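Local coordinates for protein N-methyltransferase (Streptoalloteichus sp. ATCC 53650, PDB 5BSZ) that probably transfers a methyl group from S-adenosylmethionine to the amino nitrogen of a nucleotide-linked trideoxysugar used in making kedarcidin, at residues A[52-57]-A[109-114]; A[157-162]-A[176-181]. All coordinates share one frame; numbering follows the deposited sequence.

Followed from the N terminus, the chain enters interaction 1 on strand 50-54 and returns to it on strand 110-113, closing a loop of 51 residues that supplies helices and two further strands of the same mixed sheet. It then runs through strand 143-146 into the four-stranded antiparallel sheet, where interaction 2 pairs strand 160-166 with strand 171-181 and closes a hairpin, with 13 residues between the two segments. The contacts follow in series, neither nested nor crossed. The nearest atoms of interaction 1 and interaction 2 are about 16 Å apart. Interaction 1 holds part of the S-adenosylhomocysteine pocket in the Rossmann-like domain, and interaction 2 part of the thymidine pocket beside the second sheet.

Interaction 1: A[52-57]-A[109-114]; sequences LDVACG and DAVCCL. With SAH (S-adenosyl-L-homocysteine), chain B.
The carboxylate of Asp53 is the flat side-chain group of this contact: Asp53 OD1 lies 3.4 Å from Cys112 SG, while helix 60-65 meets the same side chain through His61 and Leu62. Asp53 CG lies anti to the backbone N (chi1 -175°). Asp53 and Cys112 belong to the central parallel pair of a Rossmann-like methyltransferase sheet, in which strand 50-54 runs into the glycine-rich turn, as is usual in this fold, and strand 110-113 lies beside it. Three backbone bonds join the strands: Leu52 N to Ala110 O, Cys112 N to Leu52 O, and Val54 N to Cys112 O, the last 2.8 Å long and nearly straight at 176°. On the face of Leu52 and Val111, Val111 CG1 approaches Leu52 CD2 at 4.2 Å and Val54 CG2 at 3.9 Å; Met134 of helix 124-135 packs on both valines.

Where the strands end, a water takes the place of a direct bond. It accepts from Leu114 N at 2.7 Å and lies within bonding distance of Asp53 OD1, at 2.6 Å, and of Val54 O, with more acceptors around it than its protons can serve. Gly57 runs beside the cofactor product, its CA close to the ligand and its N bonded to Glu76, which also holds S-adenosylhomocysteine. The ligand amino N sits between the two strand ends, donating to Ala55 O at 2.8 Å and, weakly, to Leu114 O at 3.4 Å.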
ATOM      1  N   LEU A  52     -17.776   9.666  35.757  1.00 16.88           N
ATOM      2  CA  LEU A  52     -17.778   9.680  34.302  1.00 14.70           C
ATOM      3  C   LEU A  52     -16.363   9.597  33.687  1.00 17.84           C
ATOM      4  O   LEU A  52     -15.487  10.351  34.082  1.00 15.96           O
ATOM      5  CB  LEU A  52     -18.450  10.956  33.843  1.00 15.96           C
ATOM      6  CG  LEU A  52     -18.336  11.252  32.345  1.00 15.26           C
ATOM      7  CD1 LEU A  52     -19.246  10.351  31.533  1.00 17.99           C
ATOM      8  CD2 LEU A  52     -18.569  12.675  31.937  1.00 18.42           C
ATOM      9  N   ASP A  53     -16.140   8.609  32.820  1.00 17.16           N
ATOM     10  CA  ASP A  53     -14.870   8.434  32.094  1.00 15.99           C
ATOM     11  C   ASP A  53     -15.036   8.897  30.643  1.00 14.54           C
ATOM     12  O   ASP A  53     -15.797   8.334  29.832  1.00 14.91           O
ATOM     13  CB  ASP A  53     -14.369   6.996  32.203  1.00 16.91           C
ATOM     14  CG  ASP A  53     -12.985   6.771  31.559  1.00 16.88           C
ATOM     15  OD1 ASP A  53     -12.215   7.762  31.480  1.00 15.04           O
ATOM     16  OD2 ASP A  53     -12.701   5.609  31.157  1.00 14.70           O
ATOM     17  N   VAL A  54     -14.322   9.975  30.326  1.00 13.61           N
ATOM     18  CA  VAL A  54     -14.416  10.691  29.055  1.00 13.71           C
ATOM     19  C   VAL A  54     -13.321  10.198  28.093  1.00 17.92           C
ATOM     20  O   VAL A  54     -12.147  10.195  28.440  1.00 14.86           O
ATOM     21  CB  VAL A  54     -14.288  12.207  29.257  1.00 13.72           C
ATOM     22  CG1 VAL A  54     -14.336  12.939  27.934  1.00 16.62           C
ATOM     23  CG2 VAL A  54     -15.378  12.698  30.207  1.00 13.90           C
ATOM     24  N   ALA A  55     -13.757   9.776  26.898  1.00 15.70           N
ATOM     25  CA  ALA A  55     -12.950   9.029  25.915  1.00 16.42           C
ATOM     26  C   ALA A  55     -12.517   7.696  26.458  1.00 17.16           C
ATOM     27  O   ALA A  55     -11.339   7.373  26.446  1.00 15.97           O
ATOM     28  CB  ALA A  55     -11.768   9.846  25.378  1.00 15.91           C
ATOM     29  N   CYS A  56     -13.521   6.918  26.868  1.00 15.66           N
ATOM     30  CA  CYS A  56     -13.333   5.719  27.634  1.00 15.93           C
ATOM     31  C   CYS A  56     -12.868   4.494  26.792  1.00 15.41           C
ATOM     32  O   CYS A  56     -12.552   3.465  27.347  1.00 18.13           O
ATOM     33  CB  CYS A  56     -14.611   5.436  28.412  1.00 14.58           C
ATOM     34  SG  CYS A  56     -16.027   5.000  27.357  1.00 18.23           S
ATOM     35  N   GLY A  57     -12.795   4.582  25.480  1.00 18.25           N
ATOM     36  CA  GLY A  57     -12.298   3.425  24.669  1.00 17.18           C
ATOM     37  C   GLY A  57     -13.190   2.205  24.896  1.00 18.80           C
ATOM     38  O   GLY A  57     -14.421   2.328  24.906  1.00 20.28           O
ATOM     39  N   ASP A 109     -19.720  12.628  40.985  1.00 19.10           N
ATOM     40  CA  ASP A 109     -18.729  12.969  42.008  1.00 17.64           C
ATOM     41  C   ASP A 109     -17.303  13.148  41.435  1.00 18.79           C
ATOM     42  O   ASP A 109     -16.527  13.928  41.944  1.00 17.89           O
ATOM     43  CB  ASP A 109     -18.659  11.868  43.064  1.00 18.92           C
ATOM     44  CG  ASP A 109     -19.999  11.743  43.848  1.00 23.29           C
ATOM     45  OD1 ASP A 109     -20.570  12.808  44.053  1.00 22.94           O
ATOM     46  OD2 ASP A 109     -20.494  10.634  44.136  1.00 22.83           O
ATOM     47  N   ALA A 110     -16.995  12.405  40.382  1.00 16.64           N
ATOM     48  CA  ALA A 110     -15.671  12.470  39.699  1.00 18.26           C
ATOM     49  C   ALA A 110     -15.812  12.379  38.176  1.00 17.80           C
ATOM     50  O   ALA A 110     -16.703  11.688  37.636  1.00 17.64           O
ATOM     51  CB  ALA A 110     -14.814  11.318  40.153  1.00 17.04           C
ATOM     52  N   VAL A 111     -14.923  13.082  37.483  1.00 19.98           N
ATOM     53  CA  VAL A 111     -14.795  12.949  36.019  1.00 17.71           C
ATOM     54  C   VAL A 111     -13.307  12.645  35.710  1.00 19.58           C
ATOM     55  O   VAL A 111     -12.371  13.321  36.203  1.00 18.22           O
ATOM     56  CB  VAL A 111     -15.291  14.216  35.298  1.00 18.43           C
ATOM     57  CG1 VAL A 111     -15.071  14.149  33.786  1.00 17.36           C
ATOM     58  CG2 VAL A 111     -16.788  14.500  35.542  1.00 20.09           C
ATOM     59  N   CYS A 112     -13.070  11.635  34.878  1.00 16.14           N
ATOM     60  CA  CYS A 112     -11.692  11.383  34.468  1.00 15.49           C
ATOM     61  C   CYS A 112     -11.537  11.320  32.956  1.00 14.50           C
ATOM     62  O   CYS A 112     -12.486  11.047  32.194  1.00 15.01           O
ATOM     63  CB  CYS A 112     -11.118  10.148  35.169  1.00 15.25           C
ATOM     64  SG  CYS A 112     -11.981   8.601  34.800  1.00 17.17           S
ATOM     65  N   CYS A 113     -10.311  11.576  32.512  1.00 15.19           N
ATOM     66  CA  CYS A 113      -9.952  11.371  31.120  1.00 12.45           C
ATOM     67  C   CYS A 113      -8.528  10.805  31.114  1.00 13.51           C
ATOM     68  O   CYS A 113      -7.592  11.480  31.581  1.00 14.11           O
ATOM     69  CB  CYS A 113     -10.012  12.726  30.436  1.00 16.38           C
ATOM     70  SG  CYS A 113      -9.642  12.669  28.663  1.00 14.61           S
ATOM     71  N   LEU A 114      -8.386   9.577  30.647  1.00 12.82           N
ATOM     72  CA  LEU A 114      -7.201   8.798  30.958  1.00 13.90           C
ATOM     73  C   LEU A 114      -6.304   8.562  29.738  1.00 13.42           C
ATOM     74  O   LEU A 114      -6.742   8.714  28.604  1.00 15.38           O
ATOM     75  CB  LEU A 114      -7.618   7.461  31.558  1.00 12.85           C
ATOM     76  CG  LEU A 114      -8.399   7.578  32.863  1.00 14.24           C
ATOM     77  CD1 LEU A 114      -8.782   6.204  33.366  1.00 18.15           C
ATOM     78  CD2 LEU A 114      -7.597   8.308  33.928  1.00 18.06           C
TER
HETATM   79  N   SAH B 301      -9.144   6.429  27.923  1.00 24.51           N
HETATM   80  CA  SAH B 301      -9.033   5.184  27.073  1.00 24.52           C
HETATM   81  CB  SAH B 301      -8.983   5.452  25.553  1.00 21.33           C
HETATM   82  CG  SAH B 301      -7.698   5.360  24.767  1.00 24.60           C
HETATM   83  SD  SAH B 301      -7.752   5.645  23.030  1.00 19.83           S
HETATM   84  C   SAH B 301      -7.902   4.406  27.677  1.00 25.41           C
HETATM   85  O   SAH B 301      -7.141   4.843  28.531  1.00 20.61           O
HETATM   86  OXT SAH B 301      -7.817   3.242  27.426  1.00 24.40           O
HETATM   87  C5' SAH B 301      -8.371   7.293  22.821  1.00 20.97           C
HETATM   88  C4' SAH B 301      -9.904   7.253  22.666  1.00 21.28           C
HETATM   89  O4' SAH B 301     -10.436   8.587  22.561  1.00 22.79           O
HETATM   90  C3' SAH B 301     -10.359   6.563  21.383  1.00 20.00           C
HETATM   91  O3' SAH B 301     -11.229   5.500  21.760  1.00 17.62           O
HETATM   92  C2' SAH B 301     -11.142   7.576  20.562  1.00 21.02           C
HETATM   93  O2' SAH B 301     -12.300   6.996  19.911  1.00 20.30           O
HETATM   94  C1' SAH B 301     -11.488   8.603  21.609  1.00 22.10           C
HETATM   95  N9  SAH B 301     -11.672   9.977  21.105  1.00 25.36           N
HETATM   96  C8  SAH B 301     -10.921  10.631  20.168  1.00 24.79           C
HETATM   97  N7  SAH B 301     -11.416  11.871  19.953  1.00 28.41           N
HETATM   98  C5  SAH B 301     -12.518  11.984  20.739  1.00 22.02           C
HETATM   99  C6  SAH B 301     -13.509  13.032  20.971  1.00 20.57           C
HETATM  100  N6  SAH B 301     -13.337  14.172  20.277  1.00 22.95           N
HETATM  101  N1  SAH B 301     -14.475  12.781  21.884  1.00 20.07           N
HETATM  102  C2  SAH B 301     -14.599  11.609  22.515  1.00 17.33           C
HETATM  103  N3  SAH B 301     -13.731  10.593  22.366  1.00 19.29           N
HETATM  104  C4  SAH B 301     -12.693  10.736  21.508  1.00 20.90           C
HETATM  105  O   HOH W   1     -10.564   8.284  29.608  1.00 11.51           O

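Interaction 2: A[157-162]-A[176-181]; sequences DGHIAH and SRSHRI. With THM (thymidine), chain G.
Ser176 faces Ala161 in a hydrogen-bonded antiparallel pair, Ser176 N giving to Ala161 O at 2.8 Å and Ala161 N to Ser176 O at 3.0 Å. Ser176 OG stands between the backbone N and the carbonyl carbon (chi1 79°), which brings it alongside Ala161 CB at 3.5 Å. A water lying in the plane of the His159 ring, at its edge, joins this hydroxyl to His159 NE2.

One face of the His159 imidazole is laid against the deoxyribose of thymidine, CG being 3.3 Å from C3' of the sugar, and C5' lies over the same face toward the rim; the opposite face looks to the backbone N of Ala161. Beside it, Ser178 OG hydrogen-bonds thymidine O3' at 2.7 Å, while Ser178 N donates to His159 O.

At the far end, Asp157 is gripped side-on by Arg180: NE reaches OD1 at 3.0 Å, on its syn lone pair, and NH1 reaches OD2 at 3.1 Å. A turn about the CG-CD bond of the arginine (chi3 -51°) sets NE there, and the carboxylate and guanidinium planes are 55° apart. Arg180 NH2 bonds Pro152 O, so one guanidinium ties two points of the incoming loop to the strand. An alanine here would probably leave the Asp157 carboxylate without its charged mate and Pro152 O without this donor, so that the loop could shift.

The contact is the open end of a beta hairpin, away from its turn, whose first strand is preceded by a ligand-binding loop, and its thymidine site is consistent with a thymidine diphosphate-linked sugar substrate.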
ATOM      1  N   ASP A 157      12.153  11.397  22.176  1.00 30.62           N
ATOM      2  CA  ASP A 157      12.366  11.050  20.781  1.00 36.47           C
ATOM      3  C   ASP A 157      12.929   9.625  20.745  1.00 32.46           C
ATOM      4  O   ASP A 157      13.488   9.138  21.721  1.00 28.59           O
ATOM      5  CB  ASP A 157      13.370  12.051  20.190  1.00 38.08           C
ATOM      6  CG  ASP A 157      12.985  13.493  20.517  1.00 40.29           C
ATOM      7  OD1 ASP A 157      11.946  13.904  19.975  1.00 30.22           O
ATOM      8  OD2 ASP A 157      13.647  14.196  21.333  1.00 37.92           O
ATOM      9  N   GLY A 158      12.717   8.943  19.641  1.00 31.08           N
ATOM     10  CA  GLY A 158      13.285   7.613  19.411  1.00 34.31           C
ATOM     11  C   GLY A 158      12.420   6.430  19.817  1.00 36.00           C
ATOM     12  O   GLY A 158      12.899   5.307  19.859  1.00 33.08           O
ATOM     13  N   HIS A 159      11.151   6.625  20.150  1.00 29.17           N
ATOM     14  CA  HIS A 159      10.385   5.486  20.599  1.00 25.85           C
ATOM     15  C   HIS A 159      10.024   4.563  19.405  1.00 26.50           C
ATOM     16  O   HIS A 159       9.523   5.045  18.396  1.00 21.05           O
ATOM     17  CB  HIS A 159       9.109   5.923  21.269  1.00 28.08           C
ATOM     18  CG  HIS A 159       8.227   4.770  21.661  1.00 30.24           C
ATOM     19  ND1 HIS A 159       8.541   3.908  22.688  1.00 36.30           N
ATOM     20  CD2 HIS A 159       7.041   4.343  21.166  1.00 33.95           C
ATOM     21  CE1 HIS A 159       7.595   2.991  22.804  1.00 31.60           C
ATOM     22  NE2 HIS A 159       6.664   3.245  21.901  1.00 40.82           N
ATOM     23  N   ILE A 160      10.243   3.260  19.571  1.00 26.66           N
ATOM     24  CA  ILE A 160       9.861   2.229  18.589  1.00 29.60           C
ATOM     25  C   ILE A 160       9.416   1.068  19.416  1.00 27.87           C
ATOM     26  O   ILE A 160      10.091   0.739  20.352  1.00 32.34           O
ATOM     27  CB  ILE A 160      11.035   1.755  17.713  1.00 29.36           C
ATOM     28  CG1 ILE A 160      11.456   2.908  16.824  1.00 32.19           C
ATOM     29  CG2 ILE A 160      10.622   0.520  16.897  1.00 28.24           C
ATOM     30  CD1 ILE A 160      12.827   2.832  16.218  1.00 39.68           C
ATOM     31  N   ALA A 161       8.294   0.454  19.096  1.00 26.37           N
ATOM     32  CA  ALA A 161       7.805  -0.677  19.823  1.00 24.39           C
ATOM     33  C   ALA A 161       7.216  -1.700  18.852  1.00 28.11           C
ATOM     34  O   ALA A 161       6.789  -1.329  17.772  1.00 23.59           O
ATOM     35  CB  ALA A 161       6.714  -0.245  20.789  1.00 30.42           C
ATOM     36  N   HIS A 162       7.145  -2.968  19.263  1.00 25.11           N
ATOM     37  CA  HIS A 162       6.542  -4.052  18.471  1.00 26.05           C
ATOM     38  C   HIS A 162       5.825  -5.000  19.389  1.00 25.73           C
ATOM     39  O   HIS A 162       6.113  -5.046  20.562  1.00 24.78           O
ATOM     40  CB  HIS A 162       7.604  -4.837  17.723  1.00 27.76           C
ATOM     41  CG  HIS A 162       8.465  -5.684  18.606  1.00 29.79           C
ATOM     42  ND1 HIS A 162       9.696  -5.263  19.062  1.00 34.81           N
ATOM     43  CD2 HIS A 162       8.277  -6.925  19.112  1.00 36.37           C
ATOM     44  CE1 HIS A 162      10.230  -6.210  19.813  1.00 38.25           C
ATOM     45  NE2 HIS A 162       9.370  -7.208  19.896  1.00 36.81           N
ATOM     46  N   SER A 176       5.315   0.111  15.888  1.00 20.74           N
ATOM     47  CA  SER A 176       4.900   1.484  16.089  1.00 28.04           C
ATOM     48  C   SER A 176       6.129   2.364  16.244  1.00 24.62           C
ATOM     49  O   SER A 176       7.198   1.893  16.652  1.00 23.03           O
ATOM     50  CB  SER A 176       3.964   1.538  17.299  1.00 31.33           C
ATOM     51  OG  SER A 176       4.714   1.493  18.501  1.00 40.55           O
ATOM     52  N   ARG A 177       5.971   3.643  15.943  1.00 22.02           N
ATOM     53  CA  ARG A 177       7.060   4.598  15.939  1.00 20.60           C
ATOM     54  C   ARG A 177       6.460   5.948  16.258  1.00 27.84           C
ATOM     55  O   ARG A 177       5.318   6.202  15.850  1.00 22.75           O
ATOM     56  CB  ARG A 177       7.619   4.694  14.561  1.00 23.92           C
ATOM     57  CG  ARG A 177       8.862   5.510  14.499  1.00 25.79           C
ATOM     58  CD  ARG A 177       9.204   5.731  13.070  1.00 30.34           C
ATOM     59  NE  ARG A 177      10.270   6.708  13.021  1.00 36.19           N
ATOM     60  CZ  ARG A 177      10.152   7.924  12.514  1.00 35.55           C
ATOM     61  NH1 ARG A 177      11.203   8.715  12.538  1.00 40.09           N
ATOM     62  NH2 ARG A 177       9.020   8.356  11.977  1.00 33.50           N
ATOM     63  N   SER A 178       7.188   6.806  16.977  1.00 22.91           N
ATOM     64  CA  SER A 178       6.692   8.170  17.237  1.00 19.52           C
ATOM     65  C   SER A 178       7.794   9.202  17.015  1.00 18.03           C
ATOM     66  O   SER A 178       8.970   8.889  17.146  1.00 19.68           O
ATOM     67  CB  SER A 178       6.042   8.257  18.616  1.00 19.39           C
ATOM     68  OG  SER A 178       7.000   8.396  19.664  1.00 26.48           O
ATOM     69  N   HIS A 179       7.426  10.411  16.625  1.00 19.81           N
ATOM     70  CA  HIS A 179       8.368  11.503  16.513  1.00 21.17           C
ATOM     71  C   HIS A 179       7.669  12.831  16.743  1.00 23.92           C
ATOM     72  O   HIS A 179       6.437  12.968  16.635  1.00 19.82           O
ATOM     73  CB  HIS A 179       9.105  11.539  15.173  1.00 21.15           C
ATOM     74  CG  HIS A 179       8.280  11.942  13.993  1.00 20.71           C
ATOM     75  ND1 HIS A 179       7.430  11.066  13.344  1.00 20.29           N
ATOM     76  CD2 HIS A 179       8.250  13.092  13.287  1.00 18.80           C
ATOM     77  CE1 HIS A 179       6.866  11.691  12.340  1.00 16.08           C
ATOM     78  NE2 HIS A 179       7.304  12.933  12.312  1.00 18.28           N
ATOM     79  N   ARG A 180       8.500  13.816  17.024  1.00 20.24           N
ATOM     80  CA  ARG A 180       8.046  15.117  17.447  1.00 19.72           C
ATOM     81  C   ARG A 180       7.996  15.992  16.219  1.00 20.07           C
ATOM     82  O   ARG A 180       8.894  15.952  15.365  1.00 18.91           O
ATOM     83  CB  ARG A 180       9.080  15.606  18.471  1.00 26.76           C
ATOM     84  CG  ARG A 180       8.879  17.017  18.983  1.00 26.40           C
ATOM     85  CD  ARG A 180      10.212  17.555  19.556  1.00 28.99           C
ATOM     86  NE  ARG A 180      10.860  16.662  20.526  1.00 27.16           N
ATOM     87  CZ  ARG A 180      10.674  16.685  21.846  1.00 22.10           C
ATOM     88  NH1 ARG A 180      11.331  15.837  22.615  1.00 21.63           N
ATOM     89  NH2 ARG A 180       9.846  17.578  22.387  1.00 24.93           N
ATOM     90  N   ILE A 181       6.925  16.762  16.079  1.00 17.21           N
ATOM     91  CA  ILE A 181       6.833  17.848  15.110  1.00 20.78           C
ATOM     92  C   ILE A 181       6.296  19.114  15.766  1.00 23.81           C
ATOM     93  O   ILE A 181       5.124  19.169  16.197  1.00 21.12           O
ATOM     94  CB  ILE A 181       5.838  17.538  13.985  1.00 28.50           C
ATOM     95  CG1 ILE A 181       6.182  16.226  13.272  1.00 31.01           C
ATOM     96  CG2 ILE A 181       5.777  18.691  12.979  1.00 33.68           C
ATOM     97  CD1 ILE A 181       4.962  15.760  12.501  1.00 28.81           C
TER
HETATM   98  O5' THM G 306       4.172   4.608  25.195  1.00 59.63           O
HETATM   99  C5' THM G 306       5.231   4.971  24.285  1.00 54.59           C
HETATM  100  C4' THM G 306       5.270   6.484  24.045  1.00 39.91           C
HETATM  101  O4' THM G 306       5.645   6.981  25.332  1.00 47.64           O
HETATM  102  C3' THM G 306       6.334   7.021  23.048  1.00 37.92           C
HETATM  103  O3' THM G 306       5.743   7.805  21.989  1.00 27.46           O
HETATM  104  C2' THM G 306       7.348   7.871  23.841  1.00 44.49           C
HETATM  105  C1' THM G 306       6.604   8.030  25.178  1.00 39.06           C
HETATM  106  N1  THM G 306       7.327   8.178  26.452  1.00 38.77           N
HETATM  107  C2  THM G 306       7.749   9.511  26.616  1.00 27.99           C
HETATM  108  O2  THM G 306       7.513  10.270  25.664  1.00 25.39           O
HETATM  109  N3  THM G 306       8.391   9.947  27.697  1.00 33.09           N
HETATM  110  C4  THM G 306       8.623   9.130  28.724  1.00 32.94           C
HETATM  111  O4  THM G 306       9.219   9.558  29.767  1.00 41.89           O
HETATM  112  C5  THM G 306       8.167   7.732  28.586  1.00 32.72           C
HETATM  113  C5M THM G 306       8.480   6.863  29.776  1.00 46.53           C
HETATM  114  C6  THM G 306       7.500   7.294  27.447  1.00 31.76           C
HETATM  115  O   HOH W   2      11.335  12.973  17.669  1.00 25.26           O
HETATM  116  O   HOH W   3      14.062  16.396  20.203  1.00 32.52           O
HETATM  117  O   HOH W   4      11.522  10.051  17.485  1.00 24.38           O
HETATM  118  O   HOH W   5       9.644   9.215  20.331  1.00 30.37           O
HETATM  119  O   HOH W   6       3.786   2.629  20.922  1.00 35.59           O
HETATM  120  O   HOH W   7      10.975   6.708  16.688  1.00 36.71           O